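Side-chain contacts in Lmo0740 protein (Listeria monocytogenes, PDB 4RFA), which probably acts as a transcription activator of the Crp family, joining a cyclic nucleotide-binding-type domain to a DNA-binding domain: residues 202-205 and 206-209; 218-221 and 222-225. One frame throughout, in Å; residues are numbered along the deposited sequence.

Contact 1: 202-205 and 206-209; sequences TELV and EEEF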
loop_
_atom_site.group_PDB
_atom_site.type_symbol
_atom_site.label_atom_id
_atom_site.label_comp_id
_atom_site.label_asym_id
_atom_site.label_seq_id
_atom_site.Cartn_x
_atom_site.Cartn_y
_atom_site.Cartn_z
ATOM N N THR A 202 13.342 26.982 -2.831
ATOM C CA THR A 202 14.457 27.941 -2.580
ATOM C C THR A 202 15.274 27.511 -1.378
ATOM O O THR A 202 16.515 27.437 -1.440
ATOM C CB THR A 202 13.928 29.364 -2.381
ATOM O OG1 THR A 202 13.291 29.755 -3.585
ATOM C CG2 THR A 202 15.040 30.360 -2.065
ATOM N N GLU A 203 14.577 27.149 -0.302
ATOM C CA GLU A 203 15.257 26.670 0.896
ATOM C C GLU A 203 16.123 25.446 0.587
ATOM O O GLU A 203 17.251 25.381 1.019
ATOM C CB GLU A 203 14.262 26.364 1.996
ATOM C CG GLU A 203 13.564 27.587 2.562
ATOM C CD GLU A 203 12.511 27.187 3.586
ATOM O OE1 GLU A 203 12.861 26.509 4.571
ATOM O OE2 GLU A 203 11.330 27.528 3.401
ATOM N N LEU A 204 15.587 24.501 -0.174
ATOM C CA LEU A 204 16.287 23.278 -0.518
ATOM C C LEU A 204 17.548 23.547 -1.357
ATOM O O LEU A 204 18.521 22.814 -1.282
ATOM C CB LEU A 204 15.334 22.306 -1.255
ATOM C CG LEU A 204 14.686 21.159 -0.371
ATOM C CD1 LEU A 204 13.987 21.693 0.852
ATOM C CD2 LEU A 204 13.722 20.304 -1.184
ATOM N N VAL A 205 17.525 24.589 -2.172
ATOM C CA VAL A 205 18.738 24.966 -2.911
ATOM C C VAL A 205 19.716 25.600 -1.934
ATOM O O VAL A 205 20.864 25.216 -1.930
ATOM C CB VAL A 205 18.484 25.782 -4.209
ATOM C CG1 VAL A 205 17.413 26.821 -4.024
ATOM C CG2 VAL A 205 19.760 26.469 -4.729
ATOM N N GLU A 206 19.245 26.443 -1.014
ATOM C CA GLU A 206 20.130 27.063 -0.009
ATOM C C GLU A 206 20.778 25.988 0.835
ATOM O O GLU A 206 21.961 26.062 1.131
ATOM C CB GLU A 206 19.391 28.100 0.850
ATOM C CG GLU A 206 18.904 29.284 -0.003
ATOM C CD GLU A 206 17.833 30.194 0.619
ATOM O OE1 GLU A 206 17.066 29.747 1.519
ATOM O OE2 GLU A 206 17.740 31.370 0.145
ATOM N N GLU A 207 20.027 24.935 1.152
ATOM C CA GLU A 207 20.556 23.849 1.942
ATOM C C GLU A 207 21.355 22.818 1.142
ATOM O O GLU A 207 21.741 21.779 1.661
ATOM C CB GLU A 207 19.389 23.182 2.633
ATOM C CG GLU A 207 18.667 24.123 3.582
ATOM C CD GLU A 207 17.351 23.548 4.074
ATOM O OE1 GLU A 207 16.927 22.480 3.573
ATOM O OE2 GLU A 207 16.744 24.155 4.974
ATOM N N GLU A 208 21.555 23.087 -0.139
ATOM C CA GLU A 208 22.358 22.245 -1.023
ATOM C C GLU A 208 21.796 20.868 -1.232
ATOM O O GLU A 208 22.500 19.977 -1.666
ATOM C CB GLU A 208 23.810 22.200 -0.590
ATOM C CG GLU A 208 24.386 23.605 -0.463
ATOM C CD GLU A 208 25.892 23.669 -0.368
ATOM O OE1 GLU A 208 26.560 22.701 -0.765
ATOM O OE2 GLU A 208 26.402 24.717 0.083
ATOM N N PHE A 209 20.500 20.696 -0.995
ATOM C CA PHE A 209 19.824 19.452 -1.380
ATOM C C PHE A 209 19.605 19.395 -2.887
ATOM O O PHE A 209 19.848 18.379 -3.558
ATOM C CB PHE A 209 18.479 19.362 -0.673
ATOM C CG PHE A 209 17.783 18.042 -0.860
ATOM C CD1 PHE A 209 18.189 16.926 -0.149
ATOM C CD2 PHE A 209 16.710 17.922 -1.726
ATOM C CE1 PHE A 209 17.535 15.720 -0.291
ATOM C CE2 PHE A 209 16.057 16.701 -1.891
ATOM C CZ PHE A 209 16.469 15.597 -1.174
#

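Contact 2: 218-221 and 222-225; sequences RIDK and DSLD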
loop_
_atom_site.group_PDB
_atom_site.type_symbol
_atom_site.label_atom_id
_atom_site.label_comp_id
_atom_site.label_asym_id
_atom_site.label_seq_id
_atom_site.Cartn_x
_atom_site.Cartn_y
_atom_site.Cartn_z
ATOM N N ARG A 218 17.450 18.390 -10.018
ATOM C CA ARG A 218 18.732 17.728 -9.872
ATOM C C ARG A 218 19.050 17.723 -8.389
ATOM O O ARG A 218 19.094 18.761 -7.762
ATOM C CB ARG A 218 19.803 18.507 -10.626
ATOM C CG ARG A 218 19.584 18.557 -12.119
ATOM C CD ARG A 218 20.458 19.604 -12.809
ATOM N NE ARG A 218 20.427 19.404 -14.261
ATOM C CZ ARG A 218 21.299 18.687 -14.979
ATOM N NH1 ARG A 218 22.354 18.088 -14.419
ATOM N NH2 ARG A 218 21.126 18.581 -16.294
ATOM N N ILE A 219 19.267 16.539 -7.843
ATOM C CA ILE A 219 19.371 16.365 -6.423
ATOM C C ILE A 219 20.800 15.996 -6.153
ATOM O O ILE A 219 21.345 15.120 -6.823
ATOM C CB ILE A 219 18.452 15.242 -5.910
ATOM C CG1 ILE A 219 16.986 15.621 -6.097
ATOM C CG2 ILE A 219 18.704 14.966 -4.435
ATOM C CD1 ILE A 219 16.100 14.398 -6.247
ATOM N N ASP A 220 21.396 16.675 -5.175
ATOM C CA ASP A 220 22.792 16.437 -4.811
ATOM C C ASP A 220 22.946 15.030 -4.314
ATOM O O ASP A 220 22.444 14.688 -3.237
ATOM C CB ASP A 220 23.256 17.385 -3.717
ATOM C CG ASP A 220 24.747 17.496 -3.661
ATOM O OD1 ASP A 220 25.449 16.469 -3.862
ATOM O OD2 ASP A 220 25.207 18.638 -3.451
ATOM N N LYS A 221 23.640 14.225 -5.110
ATOM C CA LYS A 221 23.900 12.835 -4.777
ATOM C C LYS A 221 24.302 12.667 -3.305
ATOM O O LYS A 221 23.703 11.835 -2.602
ATOM C CB LYS A 221 24.986 12.268 -5.689
ATOM C CG LYS A 221 25.332 10.824 -5.387
ATOM C CD LYS A 221 24.126 9.924 -5.598
ATOM C CE LYS A 221 24.489 8.457 -5.468
ATOM N NZ LYS A 221 23.277 7.595 -5.461
ATOM N N ASP A 222 25.278 13.462 -2.837
ATOM C CA ASP A 222 25.696 13.416 -1.421
ATOM C C ASP A 222 24.473 13.401 -0.517
ATOM O O ASP A 222 24.204 12.394 0.160
ATOM C CB ASP A 222 26.550 14.626 -0.997
ATOM C CG ASP A 222 27.770 14.820 -1.844
ATOM O OD1 ASP A 222 28.104 13.920 -2.643
ATOM O OD2 ASP A 222 28.387 15.900 -1.705
ATOM N N SER A 223 23.726 14.515 -0.543
ATOM C CA SER A 223 22.615 14.758 0.381
ATOM C C SER A 223 21.689 13.554 0.519
ATOM O O SER A 223 20.967 13.431 1.512
ATOM C CB SER A 223 21.804 15.990 -0.060
ATOM O OG SER A 223 22.604 17.164 -0.076
ATOM N N LEU A 224 21.718 12.671 -0.478
ATOM C CA LEU A 224 20.821 11.532 -0.539
ATOM C C LEU A 224 21.547 10.249 -0.137
ATOM O O LEU A 224 22.702 10.044 -0.515
ATOM C CB LEU A 224 20.291 11.414 -1.973
ATOM C CG LEU A 224 18.811 11.157 -2.219
ATOM C CD1 LEU A 224 17.918 12.229 -1.635
ATOM C CD2 LEU A 224 18.619 11.088 -3.719
ATOM N N ASP A 225 20.844 9.403 0.622
ATOM C CA ASP A 225 21.308 8.062 1.037
ATOM C C ASP A 225 22.488 7.506 0.240
ATOM O O ASP A 225 22.425 6.396 -0.279
ATOM C CB ASP A 225 20.134 7.074 0.967
ATOM C CG ASP A 225 19.209 7.200 2.152
ATOM O OD1 ASP A 225 18.616 8.285 2.352
ATOM O OD2 ASP A 225 19.087 6.208 2.895
#

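Contact 1: 202-205 and 206-209
Phe209 turns its ring opposite its own nitrogen (chi1 -173°), which swings it back beside Leu204, and the two side chains run next to each other in the same direction. Leu204 CD2 meets Phe209 CD2 at 3.9 Å, approaching the ring obliquely. Both residues are buried, and a large apolar pair suits the Schellman motif that brings them together: the residue whose carbonyl takes the outer bond, here Leu204, and the residue that donates it, Phe209, commonly make a hydrophobic contact. Glu208 leaves the helix with positive phi (64°), and the chain folds back so that Phe209 N donates to Leu204 O at 2.9 Å, while the inner bond runs from Glu208 N to Val205 O at 2.9 Å. The inner donor sits well above the carbonyl plane; the outer one lies nearly in line with its C=O.

The glutamates stay on the outer side, where their charge can be solvated or paired. Glu207 places CG next to its own backbone N (chi1 -62°) and stretches out from there, laying CG 3.2 Å from Glu203 O, the same carbonyl that accepts Glu207 N at 2.8 Å. Their carboxylates come fairly close, Glu203 OE1 to Glu207 OE2 being 4.6 Å, but Lys151 forms salt bridges with both and should offset the repulsion. Glu206 is likewise extended and crosses Thr202 at an angle, its OE2 3.6 Å from Thr202 CG2, while Thr202 OG1 is hydrogen-bonded to Lys213.

Helix 194-206 is probably the recognition helix of a helix-turn-helix, as in Crp relatives, and this is its C-terminal end. Leu204 and Phe209 face helix 150-165, touching Leu158, with Tyr155 meeting the Phe209 ring edge-to-face; beyond Phe209 the chain runs on toward strand 218-220.

Contact 2: 218-221 and 222-225
Apolar packing joins Ile219 to Leu224: the CG2 branch of Ile219 lies 3.9 Å from Leu224 CD2 and 4.0 Å from Leu224 CD1, so one methyl meets both branches of the leucine as the side chains cross at an angle. Branched aliphatic groups suit this inner side, for Ala162 of helix 150-165 touches both of them.

The polar contacts lie where the chain turns away from the strand. In Asp220 the carboxylate points away from the residue's own amide (chi1 -160°), which carries OD1 forward to Asp222 N, 3.2 Å away; the bond is weak and bent (132°), and the ring it closes is that of an Asx turn. A short acidic side chain is well matched to such a turn, since its carboxylate can reach the amide two residues on. A bond from Leu224 N to Lys221 O, at 3.0 Å, would bridge the following residues, though the position of that nitrogen is less certain.

All this follows strand 218-220, which pairs with 174-176 on one side and by backbone bonds with 209-211 on the other, consistent with the wing of a winged helix-turn-helix in Crp-type regulators.

Electrostatics work against the acidic pair. Asp220 OD1 stands 3.7 Å from Asp222 OD2, with the carboxylate planes 40° apart, and the mutual repulsion is probably eased by solvent around Asp222. Asp222 OD1 also takes a weak hydrogen bond from Asn173.

Ser223 OG also lies 3.7 Å from Asp220 CB in van der Waals contact; serine is short enough to rest there while its hydroxyl reaches Glu208 O in a weak hydrogen bond.

Contact 1 comes first along the chain and contact 2 follows it, closing the modelled chain; their centres are about 11 Å apart, on the same side of the chain's centre. The two share the probable DNA-binding domain: contact 1 finishes helix 194-206, contact 2 leaves strand 218-220, and both send apolar groups to helix 150-165. They also touch directly. Phe209 O and Asp220 N, 2.8 Å apart, probably form a hydrogen bond, and Phe209 CZ packs 3.7 Å from Leu224 CD1. The end of the putative recognition helix is thereby tied to strand 218-220 of the small sheet and to the C-terminal tail.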